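Local coordinates for protein glycosyl hydrolase (Streptomyces cattleya, PDB 7LR8) that probably hydrolyses the beta-1,4 linkage between mannose and N-acetylglucosamine during N-glycan breakdown, as a glycoside hydrolase of family 5, at residues B[115-120]-B[166-171]; B[153-158]-B[198-203]; B[57-62]-B[107-112]. The protein carries 1 engineered substitution. All blocks are in the same frame, centred on the assembly; numbering follows the deposited sequence.

Contact 1. Residues B[115-120]-B[166-171]; sequences RRNLFT and DRVTPE. With AE3 (2-(2-ethoxyethoxy)ethanol), chain F.
Asp166 meets Arg115, Asn117 and Leu118 where two loops of a family 5 (beta/alpha)8 barrel run together, the first of them shaped by an Asx turn. In that turn Asn117 OD1 accepts the backbone N of Phe119 at 2.8 Å. Asn117 CG stands anti to its own backbone N (chi1 -172°). The amide slides past the Asp166 carboxylate, stacked on it with the planes 28° apart, and Asn117 ND2 donates to Arg167 O at 3.1 Å.

The inner side is the tight one. Leu118 N reaches Asp166 OD2 at 3.0 Å from above the carboxylate plane, and Leu118 CG crowds the same oxygen at 3.2 Å. Beyond it Val168, in the conformer described here, one of two, lays CG1 against Phe119 CB and Thr120 CG2. Trp176 meets the Phe119 ring edge-to-face from helix 170-187.

The outer side is looser and wetter. Arg115, an exposed residue, comes tip to tip with Asp166 and grips OD1 through both NE and NH2, the latter at 2.8 Å in a salt bridge; its NH1 turns to Asp164, so the guanidinium is shared between two acids. A water sits beside Asp166 OD2 and Arg116 O. At the far end the bound 2-(2-ethoxyethoxy)ethanol, hydrogen-bonded to Arg179, brings C5 to 3.3 Å from Thr120 O. Back inside, the buried carbonyl oxygen of Asp166 has no hydrogen-bond partner in the model and faces the edge of the Phe119 ring, 3.6 Å from CD2.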
loop_
_atom_site.group_PDB
_atom_site.type_symbol
_atom_site.label_atom_id
_atom_site.label_comp_id
_atom_site.label_asym_id
_atom_site.label_seq_id
_atom_site.Cartn_x
_atom_site.Cartn_y
_atom_site.Cartn_z
ATOM N N ARG B 115 -10.533 4.828 -4.125
ATOM C CA ARG B 115 -10.683 3.617 -4.924
ATOM C C ARG B 115 -11.117 3.963 -6.339
ATOM O O ARG B 115 -12.189 4.542 -6.548
ATOM C CB ARG B 115 -11.692 2.678 -4.278
ATOM C CG ARG B 115 -11.858 1.364 -5.018
ATOM C CD ARG B 115 -10.571 0.519 -4.992
ATOM N NE ARG B 115 -10.723 -0.741 -5.714
ATOM C CZ ARG B 115 -11.102 -1.880 -5.149
ATOM N NH1 ARG B 115 -11.391 -1.919 -3.849
ATOM N NH2 ARG B 115 -11.207 -2.984 -5.887
ATOM N N ARG B 116 -10.279 3.607 -7.308
ATOM C CA ARG B 116 -10.511 3.924 -8.712
ATOM C C ARG B 116 -10.012 2.746 -9.529
ATOM O O ARG B 116 -8.864 2.329 -9.363
ATOM C CB ARG B 116 -9.798 5.217 -9.125
ATOM C CG ARG B 116 -10.420 6.470 -8.537
ATOM C CD ARG B 116 -9.637 7.709 -8.910
ATOM N NE ARG B 116 -8.381 7.833 -8.181
ATOM C CZ ARG B 116 -7.560 8.876 -8.290
ATOM N NH1 ARG B 116 -7.866 9.893 -9.113
ATOM N NH2 ARG B 116 -6.447 8.918 -7.570
ATOM N N ASN B 117 -10.887 2.212 -10.381
ATOM C CA ASN B 117 -10.625 0.962 -11.098
ATOM C C ASN B 117 -9.308 1.033 -11.873
ATOM O O ASN B 117 -9.082 1.972 -12.645
ATOM C CB ASN B 117 -11.821 0.690 -12.029
ATOM C CG ASN B 117 -11.774 -0.673 -12.701
ATOM O OD1 ASN B 117 -10.817 -0.990 -13.382
ATOM N ND2 ASN B 117 -12.839 -1.468 -12.541
ATOM N N LEU B 118 -8.442 0.019 -11.661
ATOM C CA LEU B 118 -7.096 0.011 -12.236
ATOM C C LEU B 118 -7.127 -0.015 -13.750
ATOM O O LEU B 118 -6.160 0.408 -14.398
ATOM C CB LEU B 118 -6.299 -1.210 -11.746
ATOM C CG LEU B 118 -5.890 -1.214 -10.283
ATOM C CD1 LEU B 118 -5.058 -2.486 -10.022
ATOM C CD2 LEU B 118 -5.116 0.056 -9.935
ATOM N N PHE B 119 -8.213 -0.520 -14.331
ATOM C CA PHE B 119 -8.282 -0.720 -15.767
ATOM C C PHE B 119 -9.132 0.308 -16.501
ATOM O O PHE B 119 -8.974 0.443 -17.719
ATOM C CB PHE B 119 -8.828 -2.109 -16.070
ATOM C CG PHE B 119 -8.066 -3.213 -15.399
ATOM C CD1 PHE B 119 -6.823 -3.586 -15.870
ATOM C CD2 PHE B 119 -8.584 -3.858 -14.280
ATOM C CE1 PHE B 119 -6.107 -4.601 -15.254
ATOM C CE2 PHE B 119 -7.877 -4.888 -13.657
ATOM C CZ PHE B 119 -6.634 -5.249 -14.148
ATOM N N THR B 120 -10.019 1.032 -15.809
ATOM C CA THR B 120 -10.956 1.944 -16.467
ATOM C C THR B 120 -10.953 3.378 -15.950
ATOM O O THR B 120 -11.506 4.254 -16.638
ATOM C CB THR B 120 -12.403 1.423 -16.367
ATOM O OG1 THR B 120 -12.836 1.444 -14.996
ATOM C CG2 THR B 120 -12.515 0.002 -16.942
ATOM N N ASP B 166 -11.098 -5.415 -9.375
ATOM C CA ASP B 166 -11.518 -4.311 -10.242
ATOM C C ASP B 166 -12.051 -4.955 -11.512
ATOM O O ASP B 166 -11.279 -5.330 -12.404
ATOM C CB ASP B 166 -10.362 -3.369 -10.561
ATOM C CG ASP B 166 -10.029 -2.442 -9.425
ATOM O OD1 ASP B 166 -10.898 -2.240 -8.556
ATOM O OD2 ASP B 166 -8.898 -1.920 -9.407
ATOM N N ARG B 167 -13.366 -5.081 -11.602
ATOM C CA ARG B 167 -13.964 -5.846 -12.682
ATOM C C ARG B 167 -13.901 -5.080 -13.998
ATOM O O ARG B 167 -14.028 -3.851 -14.033
ATOM C CB ARG B 167 -15.403 -6.216 -12.331
ATOM C CG ARG B 167 -15.451 -7.235 -11.200
ATOM C CD ARG B 167 -16.804 -7.899 -11.035
ATOM N NE ARG B 167 -16.792 -8.793 -9.879
ATOM C CZ ARG B 167 -16.896 -8.381 -8.619
ATOM N NH1 ARG B 167 -17.028 -7.089 -8.348
ATOM N NH2 ARG B 167 -16.871 -9.261 -7.625
ATOM N N VAL B 168 -13.694 -5.816 -15.087
ATOM C CA VAL B 168 -13.624 -5.234 -16.421
ATOM C C VAL B 168 -14.171 -6.241 -17.415
ATOM O O VAL B 168 -14.084 -7.454 -17.208
ATOM C CB VAL B 168 -12.179 -4.845 -16.809
ATOM C CG1 VAL B 168 -11.842 -3.507 -16.232
ATOM C CG2 VAL B 168 -11.192 -5.934 -16.348
ATOM N N THR B 169 -14.716 -5.732 -18.511
ATOM C CA THR B 169 -15.113 -6.594 -19.608
ATOM C C THR B 169 -13.874 -6.950 -20.418
ATOM O O THR B 169 -12.843 -6.285 -20.305
ATOM C CB THR B 169 -16.136 -5.899 -20.506
ATOM O OG1 THR B 169 -15.502 -4.837 -21.236
ATOM C CG2 THR B 169 -17.281 -5.336 -19.675
ATOM N N PRO B 170 -13.941 -8.008 -21.227
ATOM C CA PRO B 170 -12.806 -8.297 -22.118
ATOM C C PRO B 170 -12.469 -7.141 -23.045
ATOM O O PRO B 170 -11.287 -6.862 -23.269
ATOM C CB PRO B 170 -13.280 -9.538 -22.885
ATOM C CG PRO B 170 -14.222 -10.215 -21.927
ATOM C CD PRO B 170 -14.947 -9.089 -21.244
ATOM N N GLU B 171 -13.477 -6.432 -23.565
ATOM C CA GLU B 171 -13.194 -5.299 -24.441
ATOM C C GLU B 171 -12.433 -4.201 -23.704
ATOM O O GLU B 171 -11.520 -3.585 -24.269
ATOM C CB GLU B 171 -14.491 -4.743 -25.035
ATOM C CG GLU B 171 -14.260 -3.692 -26.117
ATOM C CD GLU B 171 -15.395 -2.683 -26.223
ATOM O OE1 GLU B 171 -16.514 -2.992 -25.760
ATOM O OE2 GLU B 171 -15.166 -1.581 -26.769
HETATM C C1 AE3 F . -9.953 8.259 -23.835
HETATM C C2 AE3 F . -11.032 8.172 -22.759
HETATM O O2 AE3 F . -10.457 8.349 -21.497
HETATM C C3 AE3 F . -10.957 7.468 -20.534
HETATM C C4 AE3 F . -9.860 6.480 -20.146
HETATM O O3 AE3 F . -10.432 5.272 -19.731
HETATM C C5 AE3 F . -9.507 4.327 -19.273
HETATM C C6 AE3 F . -9.230 3.295 -20.366
HETATM O O4 AE3 F . -8.177 3.736 -21.178
HETATM O O HOH W 1 -8.631 0.089 -7.633
#

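Contact 2. Residues B[153-158]-B[198-203]; sequences AINQFS and YDAAWY. Engineered in segment 153-158: Ala153 (natural residue Glu).
Asn155 crosses to Tyr198 and grasps both polar groups of its backbone, a compact example of one amide bonding both the N-H and the C=O of a residue across the gap between loops that follow successive strands of a (beta/alpha)8 barrel. The CB of Asn155 points toward 198-203, and chi1 of 65° places CG between its own backbone N and carbonyl carbon. Asn155 CG itself lies 3.6 Å from Tyr198 CD1. From there the two branches part. Asn155 OD1 accepts Tyr198 N at 3.0 Å, the donor tilted from the amide carbonyl plane, and also sits at the edge of the phenol ring, in its plane. Asn155 ND2 donates to Tyr198 O at 3.3 Å from above that carbonyl's plane, and bonds to His207 NE2 as well. Amide and ring planes stand 50° apart. An alanine at Asn155 would probably leave the N-H of Tyr198 and His207 NE2 without these partners, and Tyr198 O without one of its two donors.

Tyr198 O also accepts Ala201 N at 2.9 Å, which links the amide's partner to the backbone of helix 200-203. Around the same tyrosine, Gln156 CB approaches Tyr198 CE1 at 3.8 Å, while the tip of Gln156 turns away to Trp113 of the second subunit. Ala153 CB packs on Tyr198 CB at 3.8 Å; this alanine is engineered in place of the natural glutamate, at a position consistent with the acid/base residue of family 5. Tyr198 touches the bound N-acetylglucosamine, so the contact lines the glycan pocket. The 3-10 turn that begins at Ile154 follows strand 145-152, and helix 200-203 follows strand 194-196, with Trp202 packed on helix 211-216 and strand 221-225, and Tyr203 on helix 240-253.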
loop_
_atom_site.group_PDB
_atom_site.type_symbol
_atom_site.label_atom_id
_atom_site.label_comp_id
_atom_site.label_asym_id
_atom_site.label_seq_id
_atom_site.Cartn_x
_atom_site.Cartn_y
_atom_site.Cartn_z
ATOM N N ALA B 153 1.289 -10.350 -14.178
ATOM C CA ALA B 153 -0.013 -10.980 -13.986
ATOM C C ALA B 153 -1.026 -9.981 -13.436
ATOM O O ALA B 153 -1.746 -10.255 -12.470
ATOM C CB ALA B 153 0.097 -12.205 -13.062
ATOM N N ILE B 154 -1.083 -8.802 -14.070
ATOM C CA ILE B 154 -2.025 -7.773 -13.645
ATOM C C ILE B 154 -3.458 -8.272 -13.762
ATOM O O ILE B 154 -4.334 -7.803 -13.029
ATOM C CB ILE B 154 -1.814 -6.468 -14.455
ATOM C CG1 ILE B 154 -2.495 -5.283 -13.756
ATOM C CG2 ILE B 154 -2.336 -6.605 -15.878
ATOM C CD1 ILE B 154 -1.695 -4.740 -12.597
ATOM N N ASN B 155 -3.709 -9.248 -14.643
ATOM C CA ASN B 155 -5.045 -9.825 -14.767
ATOM C C ASN B 155 -5.567 -10.406 -13.460
ATOM O O ASN B 155 -6.779 -10.614 -13.341
ATOM C CB ASN B 155 -5.086 -10.910 -15.861
ATOM C CG ASN B 155 -4.219 -12.148 -15.551
ATOM O OD1 ASN B 155 -3.077 -12.046 -15.094
ATOM N ND2 ASN B 155 -4.768 -13.318 -15.832
ATOM N N GLN B 156 -4.698 -10.696 -12.484
ATOM C CA GLN B 156 -5.220 -11.257 -11.239
ATOM C C GLN B 156 -6.044 -10.249 -10.439
ATOM O O GLN B 156 -6.750 -10.658 -9.518
ATOM C CB GLN B 156 -4.081 -11.826 -10.376
ATOM C CG GLN B 156 -3.187 -10.772 -9.719
ATOM C CD GLN B 156 -3.537 -10.499 -8.272
ATOM O OE1 GLN B 156 -3.790 -11.412 -7.495
ATOM N NE2 GLN B 156 -3.548 -9.220 -7.904
ATOM N N PHE B 157 -6.002 -8.960 -10.785
ATOM C CA PHE B 157 -6.867 -7.985 -10.133
ATOM C C PHE B 157 -8.265 -7.934 -10.732
ATOM O O PHE B 157 -9.116 -7.209 -10.198
ATOM C CB PHE B 157 -6.249 -6.581 -10.213
ATOM C CG PHE B 157 -5.031 -6.401 -9.346
ATOM C CD1 PHE B 157 -5.168 -6.165 -7.979
ATOM C CD2 PHE B 157 -3.750 -6.439 -9.904
ATOM C CE1 PHE B 157 -4.051 -5.986 -7.178
ATOM C CE2 PHE B 157 -2.628 -6.273 -9.109
ATOM C CZ PHE B 157 -2.782 -6.040 -7.740
ATOM N N SER B 158 -8.524 -8.667 -11.821
ATOM C CA SER B 158 -9.657 -8.368 -12.686
ATOM C C SER B 158 -10.889 -9.218 -12.411
ATOM O O SER B 158 -11.954 -8.933 -12.977
ATOM C CB SER B 158 -9.249 -8.496 -14.169
ATOM O OG SER B 158 -9.132 -9.843 -14.593
ATOM N N TYR B 198 -1.368 -14.337 -15.931
ATOM C CA TYR B 198 -1.298 -15.666 -15.333
ATOM C C TYR B 198 -2.378 -16.573 -15.926
ATOM O O TYR B 198 -3.263 -16.125 -16.658
ATOM C CB TYR B 198 -1.380 -15.579 -13.809
ATOM C CG TYR B 198 -2.750 -15.747 -13.182
ATOM C CD1 TYR B 198 -3.648 -14.690 -13.125
ATOM C CD2 TYR B 198 -3.116 -16.957 -12.591
ATOM C CE1 TYR B 198 -4.894 -14.835 -12.527
ATOM C CE2 TYR B 198 -4.352 -17.111 -11.987
ATOM C CZ TYR B 198 -5.233 -16.045 -11.958
ATOM O OH TYR B 198 -6.462 -16.219 -11.353
ATOM N N ASP B 199 -2.289 -17.877 -15.619
ATOM C CA ASP B 199 -2.949 -18.886 -16.452
ATOM C C ASP B 199 -4.476 -18.829 -16.407
ATOM O O ASP B 199 -5.110 -19.563 -17.174
ATOM C CB ASP B 199 -2.434 -20.305 -16.108
ATOM C CG ASP B 199 -2.720 -20.740 -14.666
ATOM O OD1 ASP B 199 -3.710 -20.270 -14.055
ATOM O OD2 ASP B 199 -1.933 -21.570 -14.148
ATOM N N ALA B 200 -5.085 -17.981 -15.568
ATOM C CA ALA B 200 -6.518 -17.729 -15.711
ATOM C C ALA B 200 -6.867 -17.269 -17.121
ATOM O O ALA B 200 -7.975 -17.530 -17.608
ATOM C CB ALA B 200 -6.977 -16.671 -14.707
ATOM N N ALA B 201 -5.936 -16.595 -17.799
ATOM C CA ALA B 201 -6.205 -16.155 -19.166
ATOM C C ALA B 201 -6.451 -17.333 -20.105
ATOM O O ALA B 201 -7.148 -17.180 -21.112
ATOM C CB ALA B 201 -5.049 -15.301 -19.689
ATOM N N TRP B 202 -5.891 -18.507 -19.803
ATOM C CA TRP B 202 -6.112 -19.698 -20.616
ATOM C C TRP B 202 -7.106 -20.677 -20.009
ATOM O O TRP B 202 -7.677 -21.483 -20.745
ATOM C CB TRP B 202 -4.787 -20.444 -20.858
ATOM C CG TRP B 202 -3.659 -19.515 -21.182
ATOM C CD1 TRP B 202 -2.767 -18.969 -20.306
ATOM C CD2 TRP B 202 -3.325 -19.000 -22.470
ATOM N NE1 TRP B 202 -1.891 -18.152 -20.973
ATOM C CE2 TRP B 202 -2.211 -18.154 -22.305
ATOM C CE3 TRP B 202 -3.855 -19.173 -23.747
ATOM C CZ2 TRP B 202 -1.621 -17.483 -23.368
ATOM C CZ3 TRP B 202 -3.268 -18.509 -24.802
ATOM C CH2 TRP B 202 -2.163 -17.673 -24.608
ATOM N N TYR B 203 -7.335 -20.621 -18.697
ATOM C CA TYR B 203 -7.986 -21.710 -17.986
ATOM C C TYR B 203 -9.339 -21.368 -17.367
ATOM O O TYR B 203 -10.115 -22.294 -17.099
ATOM C CB TYR B 203 -7.071 -22.218 -16.859
ATOM C CG TYR B 203 -5.851 -23.005 -17.288
ATOM C CD1 TYR B 203 -5.626 -23.356 -18.623
ATOM C CD2 TYR B 203 -4.923 -23.410 -16.344
ATOM C CE1 TYR B 203 -4.493 -24.098 -18.988
ATOM C CE2 TYR B 203 -3.804 -24.146 -16.696
ATOM C CZ TYR B 203 -3.592 -24.489 -18.009
ATOM O OH TYR B 203 -2.468 -25.234 -18.328
#

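Contact 3. Residues B[57-62]-B[107-112]; sequences PLWPVF and PAWTTT
Pro107 lies over the face of Trp59 in a clear CH-pi contact, its CG 3.6 Å from the centroid of the six-membered ring and only 9° off the ring normal. Pro107 CD lies beside it, 3.6 Å from Trp59 CE3, so that one edge of the pyrrolidine rests on the benzo half of the indole. Chi1 of -179° sets Trp59 CG anti to the backbone N; the indole beyond it reaches Pro107. Pro60, next in sequence, adds a second contact, its CG 3.7 Å from Pro107 N. Trp109 completes the apolar group: its CH2 reaches Trp59 CZ2 at 3.7 Å, the two six-membered rings meeting obliquely with planes at 84°. Thr110 CG2 contributes a more distant touch on Trp59 CH2. No hydrogen bond joins the two segments; the contact is almost wholly apolar.

The next shell sets the orientation of these groups. Within 107-112, Pro107 O accepts from both Thr110 N and Thr110 OG1, the hydroxyl at 2.8 Å on a lone pair, two bonds that close the short 3-10 turn, within which Pro107 CB lies over the Trp109 ring, offset toward its rim. Gln63 then serves both indoles, its side-chain OE1 taking Trp59 NE1 and its backbone O taking Trp109 NE1. Trp109 also packs on Phe103 of the second subunit, which places this corner at the dimer interface.

Helix 59-62 follows strand 52-55 of the barrel, while 107-112 belongs to the long loop between strand 103-104 and helix 122-139. That last helix borders the contact, with Tyr131 meeting the Trp59 ring and Gln128 touching the Trp59 side chain.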
loop_
_atom_site.group_PDB
_atom_site.type_symbol
_atom_site.label_atom_id
_atom_site.label_comp_id
_atom_site.label_asym_id
_atom_site.label_seq_id
_atom_site.Cartn_x
_atom_site.Cartn_y
_atom_site.Cartn_z
ATOM N N PRO B 57 10.166 -3.336 -10.485
ATOM C CA PRO B 57 9.818 -2.181 -9.651
ATOM C C PRO B 57 8.641 -2.518 -8.752
ATOM O O PRO B 57 7.813 -3.373 -9.077
ATOM C CB PRO B 57 9.420 -1.104 -10.670
ATOM C CG PRO B 57 9.983 -1.528 -11.969
ATOM C CD PRO B 57 10.159 -3.038 -11.926
ATOM N N LEU B 58 8.566 -1.829 -7.616
ATOM C CA LEU B 58 7.358 -1.810 -6.792
ATOM C C LEU B 58 6.616 -0.523 -7.137
ATOM O O LEU B 58 7.104 0.576 -6.855
ATOM C CB LEU B 58 7.687 -1.870 -5.306
ATOM C CG LEU B 58 8.105 -3.233 -4.754
ATOM C CD1 LEU B 58 8.270 -3.166 -3.242
ATOM C CD2 LEU B 58 7.096 -4.306 -5.135
ATOM N N TRP B 59 5.450 -0.665 -7.774
ATOM C CA TRP B 59 4.712 0.490 -8.291
ATOM C C TRP B 59 4.446 1.564 -7.240
ATOM O O TRP B 59 4.773 2.736 -7.502
ATOM C CB TRP B 59 3.425 -0.026 -8.949
ATOM C CG TRP B 59 2.538 1.042 -9.570
ATOM C CD1 TRP B 59 2.932 2.253 -10.103
ATOM C CD2 TRP B 59 1.118 0.967 -9.756
ATOM N NE1 TRP B 59 1.829 2.935 -10.582
ATOM C CE2 TRP B 59 0.707 2.176 -10.368
ATOM C CE3 TRP B 59 0.147 0.012 -9.432
ATOM C CZ2 TRP B 59 -0.623 2.432 -10.691
ATOM C CZ3 TRP B 59 -1.174 0.267 -9.759
ATOM C CH2 TRP B 59 -1.550 1.474 -10.370
ATOM N N PRO B 60 3.911 1.262 -6.043
ATOM C CA PRO B 60 3.689 2.355 -5.070
ATOM C C PRO B 60 4.969 3.028 -4.606
ATOM O O PRO B 60 4.927 4.196 -4.197
ATOM C CB PRO B 60 2.981 1.664 -3.893
ATOM C CG PRO B 60 2.534 0.324 -4.406
ATOM C CD PRO B 60 3.520 -0.044 -5.474
ATOM N N VAL B 61 6.109 2.329 -4.640
ATOM C CA VAL B 61 7.368 2.975 -4.293
ATOM C C VAL B 61 7.842 3.882 -5.423
ATOM O O VAL B 61 8.398 4.961 -5.179
ATOM C CB VAL B 61 8.413 1.908 -3.930
ATOM C CG1 VAL B 61 9.792 2.540 -3.729
ATOM C CG2 VAL B 61 7.972 1.173 -2.684
ATOM N N PHE B 62 7.609 3.481 -6.676
ATOM C CA PHE B 62 8.028 4.300 -7.805
ATOM C C PHE B 62 7.075 5.466 -8.058
ATOM O O PHE B 62 7.516 6.540 -8.481
ATOM C CB PHE B 62 8.144 3.439 -9.064
ATOM C CG PHE B 62 9.443 2.700 -9.178
ATOM C CD1 PHE B 62 9.848 1.809 -8.190
ATOM C CD2 PHE B 62 10.270 2.907 -10.270
ATOM C CE1 PHE B 62 11.063 1.127 -8.313
ATOM C CE2 PHE B 62 11.467 2.225 -10.393
ATOM C CZ PHE B 62 11.862 1.343 -9.407
ATOM N N PRO B 107 -0.988 1.511 -4.887
ATOM C CA PRO B 107 -0.751 2.869 -4.384
ATOM C C PRO B 107 -1.954 3.385 -3.607
ATOM O O PRO B 107 -3.103 3.049 -3.903
ATOM C CB PRO B 107 -0.517 3.691 -5.659
ATOM C CG PRO B 107 -0.155 2.663 -6.726
ATOM C CD PRO B 107 -0.951 1.444 -6.359
ATOM N N ALA B 108 -1.675 4.230 -2.613
ATOM C CA ALA B 108 -2.741 4.768 -1.775
ATOM C C ALA B 108 -3.761 5.540 -2.596
ATOM O O ALA B 108 -4.933 5.619 -2.213
ATOM C CB ALA B 108 -2.144 5.664 -0.688
ATOM N N TRP B 109 -3.345 6.073 -3.742
ATOM C CA TRP B 109 -4.234 6.873 -4.573
ATOM C C TRP B 109 -5.104 6.023 -5.486
ATOM O O TRP B 109 -5.827 6.583 -6.316
ATOM C CB TRP B 109 -3.425 7.886 -5.379
ATOM C CG TRP B 109 -2.214 7.350 -6.106
ATOM C CD1 TRP B 109 -0.942 7.247 -5.612
ATOM C CD2 TRP B 109 -2.154 6.917 -7.474
ATOM N NE1 TRP B 109 -0.091 6.764 -6.595
ATOM C CE2 TRP B 109 -0.814 6.549 -7.739
ATOM C CE3 TRP B 109 -3.100 6.815 -8.505
ATOM C CZ2 TRP B 109 -0.398 6.063 -8.989
ATOM C CZ3 TRP B 109 -2.687 6.352 -9.751
ATOM C CH2 TRP B 109 -1.345 5.972 -9.980
ATOM N N THR B 110 -5.063 4.699 -5.342
ATOM C CA THR B 110 -5.978 3.808 -6.042
ATOM C C THR B 110 -6.970 3.103 -5.123
ATOM O O THR B 110 -7.800 2.336 -5.619
ATOM C CB THR B 110 -5.207 2.734 -6.840
ATOM O OG1 THR B 110 -4.580 1.800 -5.947
ATOM C CG2 THR B 110 -4.134 3.373 -7.718
ATOM N N THR B 111 -6.907 3.312 -3.804
ATOM C CA THR B 111 -7.631 2.451 -2.872
ATOM C C THR B 111 -8.451 3.275 -1.881
ATOM O O THR B 111 -8.264 4.490 -1.742
ATOM C CB THR B 111 -6.652 1.512 -2.128
ATOM O OG1 THR B 111 -7.370 0.429 -1.524
ATOM C CG2 THR B 111 -5.891 2.265 -1.059
ATOM N N THR B 112 -9.363 2.559 -1.189
ATOM C CA THR B 112 -10.336 3.044 -0.199
ATOM C C THR B 112 -10.926 4.403 -0.562
ATOM O O THR B 112 -11.768 4.478 -1.461
ATOM C CB THR B 112 -9.738 3.064 1.218
ATOM O OG1 THR B 112 -8.631 3.960 1.306
ATOM C CG2 THR B 112 -9.251 1.662 1.612
#

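From the N terminus, contact 3 comes first: the chain leaves strand 52-55, passes through helix 71-86 and strand 90-94, and returns at 107-112 to close a loop on 57-62. Contact 1 opens three residues later and closes at 166-171, after helix 122-139 and strand 145-152. Contact 2 opens at 153-158, inside that loop, and closes at 198-203 beyond helix 170-187, so contacts 1 and 2 cross, whereas contact 3 stands in series with both. Contact 1 is the middle member, touching each of the others, while contacts 2 and 3 stay apart. Together they tie loops that follow successive barrel strands, from the subunit interface to the glycan pocket.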